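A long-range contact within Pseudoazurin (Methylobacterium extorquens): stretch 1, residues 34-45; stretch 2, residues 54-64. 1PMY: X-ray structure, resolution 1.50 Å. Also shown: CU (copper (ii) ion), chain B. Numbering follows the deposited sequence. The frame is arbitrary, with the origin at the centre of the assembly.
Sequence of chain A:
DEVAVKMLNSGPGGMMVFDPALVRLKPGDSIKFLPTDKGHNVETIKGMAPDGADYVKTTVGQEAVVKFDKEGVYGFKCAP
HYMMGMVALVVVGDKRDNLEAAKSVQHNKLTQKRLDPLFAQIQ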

ATOM      1  N   LEU A  34       4.355   8.709   6.721  1.00 13.12           N
ATOM      2  CA  LEU A  34       4.723  10.093   7.079  1.00 13.62           C
ATOM      3  C   LEU A  34       4.181  11.100   6.089  1.00 13.81           C
ATOM      4  O   LEU A  34       4.489  10.958   4.918  1.00 14.15           O
ATOM      5  CB  LEU A  34       6.280  10.097   7.104  1.00 13.82           C
ATOM      6  CG  LEU A  34       6.882   9.250   8.260  1.00 14.25           C
ATOM      7  CD1 LEU A  34       8.381   9.150   8.016  1.00 14.65           C
ATOM      8  CD2 LEU A  34       6.505   9.808   9.595  1.00 15.16           C
ATOM      9  N   PRO A  35       3.500  12.118   6.620  1.00 13.93           N
ATOM     10  CA  PRO A  35       2.956  13.173   5.768  1.00 13.96           C
ATOM     11  C   PRO A  35       4.051  14.129   5.324  1.00 13.83           C
ATOM     12  O   PRO A  35       3.929  15.343   5.584  1.00 13.62           O
ATOM     13  CB  PRO A  35       1.870  13.800   6.683  1.00 14.48           C
ATOM     14  CG  PRO A  35       2.519  13.722   8.068  1.00 14.72           C
ATOM     15  CD  PRO A  35       3.175  12.314   8.069  1.00 14.01           C
ATOM     16  N   THR A  36       5.030  13.698   4.596  1.00 13.88           N
ATOM     17  CA  THR A  36       6.143  14.457   4.029  1.00 13.90           C
ATOM     18  C   THR A  36       5.557  15.661   3.336  1.00 13.86           C
ATOM     19  O   THR A  36       5.954  16.847   3.465  1.00 14.02           O
ATOM     20  CB  THR A  36       7.156  13.675   3.147  1.00 14.51           C
ATOM     21  OG1 THR A  36       7.495  12.427   3.803  1.00 15.90           O
ATOM     22  CG2 THR A  36       8.461  14.480   2.817  1.00 14.49           C
ATOM     23  N   ASP A  37       4.592  15.334   2.468  1.00 13.45           N
ATOM     24  CA  ASP A  37       3.796  16.361   1.779  1.00 13.85           C
ATOM     25  C   ASP A  37       2.380  16.166   2.360  1.00 13.85           C
ATOM     26  O   ASP A  37       1.991  15.063   2.764  1.00 15.53           O
ATOM     27  CB  ASP A  37       3.821  16.196   0.280  1.00 14.92           C
ATOM     28  CG  ASP A  37       5.160  16.543  -0.364  1.00 15.40           C
ATOM     29  OD1 ASP A  37       5.676  17.613  -0.059  1.00 16.74           O
ATOM     30  OD2 ASP A  37       5.646  15.835  -1.225  1.00 16.07           O
ATOM     31  N   LYS A  38       1.674  17.250   2.457  1.00 13.65           N
ATOM     32  CA  LYS A  38       0.301  17.253   2.956  1.00 14.18           C
ATOM     33  C   LYS A  38      -0.640  16.735   1.838  1.00 13.16           C
ATOM     34  O   LYS A  38      -0.304  16.760   0.653  1.00 13.02           O
ATOM     35  CB  LYS A  38      -0.004  18.770   3.191  1.00 16.29           C
ATOM     36  CG  LYS A  38      -1.276  19.333   2.754  1.00 18.18           C
ATOM     37  CD  LYS A  38      -1.428  20.740   2.295  1.00 20.02           C
ATOM     38  CE  LYS A  38      -0.435  21.128   1.175  1.00 20.68           C
ATOM     39  NZ  LYS A  38      -1.094  20.981  -0.172  1.00 21.53           N
ATOM     40  N   GLY A  39      -1.865  16.447   2.309  1.00 11.92           N
ATOM     41  CA  GLY A  39      -2.931  16.089   1.348  1.00 10.44           C
ATOM     42  C   GLY A  39      -2.931  14.601   0.941  1.00 10.56           C
ATOM     43  O   GLY A  39      -3.574  14.338  -0.077  1.00 10.60           O
ATOM     44  N   HIS A  40      -2.251  13.767   1.638  1.00  9.60           N
ATOM     45  CA  HIS A  40      -2.243  12.311   1.334  1.00 10.16           C
ATOM     46  C   HIS A  40      -2.864  11.520   2.462  1.00  9.63           C
ATOM     47  O   HIS A  40      -2.834  11.996   3.613  1.00  9.13           O
ATOM     48  CB  HIS A  40      -0.857  11.849   0.937  1.00 10.41           C
ATOM     49  CG  HIS A  40      -0.224  12.563  -0.186  1.00 11.36           C
ATOM     50  ND1 HIS A  40      -0.488  12.553  -1.531  1.00 11.17           N
ATOM     51  CD2 HIS A  40       0.830  13.470  -0.062  1.00 11.43           C
ATOM     52  CE1 HIS A  40       0.315  13.334  -2.189  1.00 11.87           C
ATOM     53  NE2 HIS A  40       1.133  13.873  -1.324  1.00 12.30           N
ATOM     54  N   ASN A  41      -3.395  10.334   2.124  1.00  8.74           N
ATOM     55  CA  ASN A  41      -3.862   9.406   3.204  1.00  9.24           C
ATOM     56  C   ASN A  41      -3.469   7.986   2.721  1.00  8.51           C
ATOM     57  O   ASN A  41      -2.923   7.810   1.629  1.00  8.68           O
ATOM     58  CB  ASN A  41      -5.251   9.525   3.692  1.00  9.54           C
ATOM     59  CG  ASN A  41      -6.312   8.933   2.742  1.00  9.35           C
ATOM     60  OD1 ASN A  41      -5.911   8.716   1.566  1.00  9.49           O
ATOM     61  ND2 ASN A  41      -7.383   8.530   3.401  1.00 10.40           N
ATOM     62  N   VAL A  42      -3.987   7.046   3.498  1.00  9.28           N
ATOM     63  CA  VAL A  42      -3.833   5.618   3.212  1.00  9.23           C
ATOM     64  C   VAL A  42      -5.214   4.938   3.453  1.00  9.21           C
ATOM     65  O   VAL A  42      -5.924   5.170   4.466  1.00  9.30           O
ATOM     66  CB  VAL A  42      -2.779   5.008   4.220  1.00  9.88           C
ATOM     67  CG1 VAL A  42      -2.527   3.552   3.735  1.00 10.73           C
ATOM     68  CG2 VAL A  42      -1.412   5.730   4.017  1.00 10.38           C
ATOM     69  N   GLU A  43      -5.562   4.145   2.459  1.00  8.58           N
ATOM     70  CA  GLU A  43      -6.877   3.429   2.586  1.00  7.52           C
ATOM     71  C   GLU A  43      -6.745   2.099   1.908  1.00  7.18           C
ATOM     72  O   GLU A  43      -6.100   1.949   0.816  1.00  7.20           O
ATOM     73  CB  GLU A  43      -8.049   4.230   2.006  1.00  7.41           C
ATOM     74  CG  GLU A  43      -9.412   3.543   2.061  1.00  7.73           C
ATOM     75  CD  GLU A  43     -10.611   4.357   1.666  1.00  8.69           C
ATOM     76  OE1 GLU A  43     -10.386   5.528   1.394  1.00  9.94           O
ATOM     77  OE2 GLU A  43     -11.747   3.878   1.682  1.00  9.91           O
ATOM     78  N   THR A  44      -7.369   1.132   2.544  1.00  6.88           N
ATOM     79  CA  THR A  44      -7.364  -0.246   1.934  1.00  6.86           C
ATOM     80  C   THR A  44      -8.002  -0.158   0.501  1.00  5.46           C
ATOM     81  O   THR A  44      -8.982   0.619   0.328  1.00  7.49           O
ATOM     82  CB  THR A  44      -8.373  -1.104   2.813  1.00  7.43           C
ATOM     83  OG1 THR A  44      -7.793  -1.162   4.147  1.00  8.56           O
ATOM     84  CG2 THR A  44      -8.701  -2.507   2.254  1.00  7.94           C
ATOM     85  N   ILE A  45      -7.483  -0.951  -0.403  1.00  5.45           N
ATOM     86  CA  ILE A  45      -8.194  -1.118  -1.696  1.00  5.74           C
ATOM     87  C   ILE A  45      -8.984  -2.471  -1.508  1.00  6.10           C
ATOM     88  O   ILE A  45      -8.405  -3.544  -1.237  1.00  6.25           O
ATOM     89  CB  ILE A  45      -7.211  -1.302  -2.864  1.00  6.16           C
ATOM     90  CG1 ILE A  45      -6.694   0.138  -3.163  1.00  6.51           C
ATOM     91  CG2 ILE A  45      -8.071  -1.760  -4.175  1.00  3.72           C
ATOM     92  CD1 ILE A  45      -5.300   0.071  -3.846  1.00  6.75           C
ATOM     93  N   ASP A  54      -8.344  -5.779   9.264  1.00 17.37           N
ATOM     94  CA  ASP A  54      -9.229  -4.603   9.509  1.00 17.66           C
ATOM     95  C   ASP A  54      -9.048  -3.610   8.312  1.00 16.87           C
ATOM     96  O   ASP A  54      -7.966  -3.471   7.777  1.00 16.98           O
ATOM     97  CB  ASP A  54      -8.743  -3.840  10.730  1.00 19.05           C
ATOM     98  CG  ASP A  54      -8.591  -4.576  12.057  1.00 20.28           C
ATOM     99  OD1 ASP A  54      -9.512  -5.245  12.465  1.00 20.83           O
ATOM    100  OD2 ASP A  54      -7.502  -4.316  12.675  1.00 21.60           O
ATOM    101  N   TYR A  55     -10.140  -2.910   8.035  1.00 16.08           N
ATOM    102  CA  TYR A  55     -10.124  -1.925   6.905  1.00 15.52           C
ATOM    103  C   TYR A  55      -9.424  -0.679   7.493  1.00 15.11           C
ATOM    104  O   TYR A  55      -9.712  -0.317   8.647  1.00 15.18           O
ATOM    105  CB  TYR A  55     -11.625  -1.595   6.595  1.00 15.74           C
ATOM    106  CG  TYR A  55     -11.769  -0.788   5.311  1.00 15.42           C
ATOM    107  CD1 TYR A  55     -11.793  -1.427   4.075  1.00 15.19           C
ATOM    108  CD2 TYR A  55     -11.770   0.613   5.353  1.00 15.44           C
ATOM    109  CE1 TYR A  55     -11.921  -0.666   2.904  1.00 14.96           C
ATOM    110  CE2 TYR A  55     -11.895   1.378   4.182  1.00 15.09           C
ATOM    111  CZ  TYR A  55     -11.911   0.724   2.958  1.00 14.86           C
ATOM    112  OH  TYR A  55     -12.016   1.400   1.763  1.00 13.64           O
ATOM    113  N   VAL A  56      -8.530  -0.138   6.682  1.00 14.06           N
ATOM    114  CA  VAL A  56      -7.763   1.059   7.083  1.00 13.06           C
ATOM    115  C   VAL A  56      -8.242   2.258   6.258  1.00 12.50           C
ATOM    116  O   VAL A  56      -8.421   2.104   5.027  1.00 10.97           O
ATOM    117  CB  VAL A  56      -6.253   0.778   6.771  1.00 13.71           C
ATOM    118  CG1 VAL A  56      -5.362   2.002   6.995  1.00 14.14           C
ATOM    119  CG2 VAL A  56      -5.785  -0.454   7.510  1.00 14.20           C
ATOM    120  N   LYS A  57      -8.448   3.359   6.954  1.00 11.75           N
ATOM    121  CA  LYS A  57      -8.834   4.600   6.315  1.00 12.19           C
ATOM    122  C   LYS A  57      -8.360   5.719   7.290  1.00 11.49           C
ATOM    123  O   LYS A  57      -8.987   6.050   8.250  1.00 11.65           O
ATOM    124  CB  LYS A  57     -10.322   4.819   6.049  1.00 13.43           C
ATOM    125  CG  LYS A  57     -10.409   5.982   5.077  1.00 14.73           C
ATOM    126  CD  LYS A  57     -11.444   6.957   5.091  1.00 17.63           C
ATOM    127  CE  LYS A  57     -12.889   6.733   5.246  1.00 18.60           C
ATOM    128  NZ  LYS A  57     -13.451   7.755   6.242  1.00 20.07           N
ATOM    129  N   THR A  58      -7.237   6.314   6.885  1.00 10.25           N
ATOM    130  CA  THR A  58      -6.584   7.339   7.671  1.00  8.77           C
ATOM    131  C   THR A  58      -7.060   8.733   7.278  1.00  7.80           C
ATOM    132  O   THR A  58      -7.645   8.898   6.243  1.00  8.30           O
ATOM    133  CB  THR A  58      -4.996   7.185   7.714  1.00  8.70           C
ATOM    134  OG1 THR A  58      -4.412   7.461   6.393  1.00  8.73           O
ATOM    135  CG2 THR A  58      -4.670   5.706   8.115  1.00  8.71           C
ATOM    136  N   THR A  59      -6.746   9.656   8.176  1.00  8.92           N
ATOM    137  CA  THR A  59      -7.066  11.092   7.970  1.00  8.06           C
ATOM    138  C   THR A  59      -5.948  11.754   7.197  1.00  8.70           C
ATOM    139  O   THR A  59      -4.713  11.594   7.287  1.00  8.05           O
ATOM    140  CB  THR A  59      -7.194  11.796   9.385  1.00  8.22           C
ATOM    141  OG1 THR A  59      -8.256  11.080  10.055  1.00  9.32           O
ATOM    142  CG2 THR A  59      -7.487  13.297   9.168  1.00  8.32           C
ATOM    143  N   VAL A  60      -6.487  12.458   6.166  1.00  9.07           N
ATOM    144  CA  VAL A  60      -5.627  13.181   5.247  1.00 10.69           C
ATOM    145  C   VAL A  60      -4.658  14.166   5.965  1.00 11.77           C
ATOM    146  O   VAL A  60      -5.101  14.900   6.863  1.00 11.47           O
ATOM    147  CB  VAL A  60      -6.439  13.755   4.109  1.00 10.89           C
ATOM    148  CG1 VAL A  60      -5.548  14.706   3.272  1.00 11.11           C
ATOM    149  CG2 VAL A  60      -7.089  12.755   3.189  1.00 10.50           C
ATOM    150  N   GLY A  61      -3.418  14.095   5.544  1.00 12.40           N
ATOM    151  CA  GLY A  61      -2.365  14.985   6.068  1.00 13.06           C
ATOM    152  C   GLY A  61      -1.817  14.645   7.440  1.00 13.06           C
ATOM    153  O   GLY A  61      -0.967  15.409   7.969  1.00 13.77           O
ATOM    154  N   GLN A  62      -2.239  13.517   8.034  1.00 13.61           N
ATOM    155  CA  GLN A  62      -1.737  13.112   9.368  1.00 13.75           C
ATOM    156  C   GLN A  62      -0.801  11.918   9.263  1.00 13.01           C
ATOM    157  O   GLN A  62      -0.947  10.992   8.411  1.00 12.28           O
ATOM    158  CB  GLN A  62      -2.907  12.642  10.263  1.00 15.34           C
ATOM    159  CG  GLN A  62      -3.816  13.790  10.610  1.00 17.92           C
ATOM    160  CD  GLN A  62      -4.698  13.567  11.796  1.00 19.40           C
ATOM    161  OE1 GLN A  62      -5.364  14.550  12.192  1.00 20.68           O
ATOM    162  NE2 GLN A  62      -4.865  12.387  12.379  1.00 20.10           N
ATOM    163  N   GLU A  63       0.109  11.840  10.264  1.00 13.02           N
ATOM    164  CA  GLU A  63       1.005  10.624  10.314  1.00 13.57           C
ATOM    165  C   GLU A  63       0.022   9.509  10.757  1.00 13.40           C
ATOM    166  O   GLU A  63      -0.991   9.835  11.486  1.00 13.24           O
ATOM    167  CB  GLU A  63       1.875  10.689  11.551  1.00 15.04           C
ATOM    168  CG  GLU A  63       2.774  11.803  11.839  1.00 18.37           C
ATOM    169  CD  GLU A  63       4.119  11.434  12.484  1.00 19.71           C
ATOM    170  OE1 GLU A  63       4.160  10.428  13.220  1.00 20.41           O
ATOM    171  OE2 GLU A  63       5.059  12.150  12.184  1.00 21.06           O
ATOM    172  N   ALA A  64       0.303   8.293  10.395  1.00 12.61           N
ATOM    173  CA  ALA A  64      -0.598   7.204  10.787  1.00 12.49           C
ATOM    174  C   ALA A  64       0.240   5.942  10.930  1.00 12.62           C
ATOM    175  O   ALA A  64       1.260   5.839  10.238  1.00 13.86           O
ATOM    176  CB  ALA A  64      -1.628   6.939   9.635  1.00 12.51           C
TER
HETATM  177 CU    CU B 124      -1.980  11.257  -2.139  1.00 12.48          CU

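The two stretches run alongside each other in opposite directions, Leu34 nearest Glu63 at one end and Glu43 nearest Lys57 toward the other, yet regular sheet is almost absent. One beta bridge joins them, between Glu43 and Lys57, whose CA atoms lie 4.4 Å apart. Two backbone hydrogen bonds frame it: Thr58 N gives to Val42 O at 3.0 Å, and Thr44 N gives to Val56 O at 2.9 Å. The same carbonyls also receive CA-H...O contacts, Lys57 CA to Val42 O at 3.5 Å and Glu43 CA to Val56 O at 3.2 Å, so each oxygen is used twice.

Farther along, the type II turn from Thr59 to Gln62 brings Gly61 N to His40 O, a nearly linear hydrogen bond of 2.9 Å. Gly61 sits at phi 77°, a value that favours glycine. Gly39 is more strictly constrained: at its backbone angles a CB would jam against the carbonyl oxygen of Lys38. Its backbone packs on Val60, with Gly39 C 3.5 Å from Val60 CG1. The neighbouring His40 points its CA-to-CB bond away from stretch 2 and binds copper through ND1, 2.1 Å from CU, while its carbonyl serves the contact.

Side chains add bonds to the backbone pairing: in both the Val42-Thr58 and Thr44-Val56 pairs, one backbone bond is joined by a second in which a threonine OG1 is the acceptor. Asn41 points toward stretch 2, and its ND2 donates to Thr58 O at 2.9 Å; its OD1 is satisfied elsewhere in the structure. Thr58, with chi1 in p, places OG1 to accept from Val42 N at 3.0 Å. Thr44 does the same from the other stretch: its OG1 accepts from Val56 N at 2.8 Å. The rule is economical, with short polar side chains bonding to backbone groups beside the backbone's own bonds.

Tyr55 closes one end of the contact. Its CA-to-CB bond points sideways, but the side chain reaches back so that OH donates to Glu43 OE2 at a very short 2.5 Å. Glu43, extended with chi1 and chi2 both t, carries its carboxylate to the edge of the ring, while Thr44 CB lies over a face, 3.9 Å from the Tyr55 centroid in a CH-pi contact. One aromatic residue thus combines a charged acceptor at its edge with aliphatic packing on its face.

At the other end, packing replaces hydrogen bonding. Pro35 points toward stretch 2, setting CB 3.5 Å from Gly61 O and CD 3.6 Å from Glu63 CA, while Leu34 CD2 approaches Glu63 OE2 at 3.8 Å.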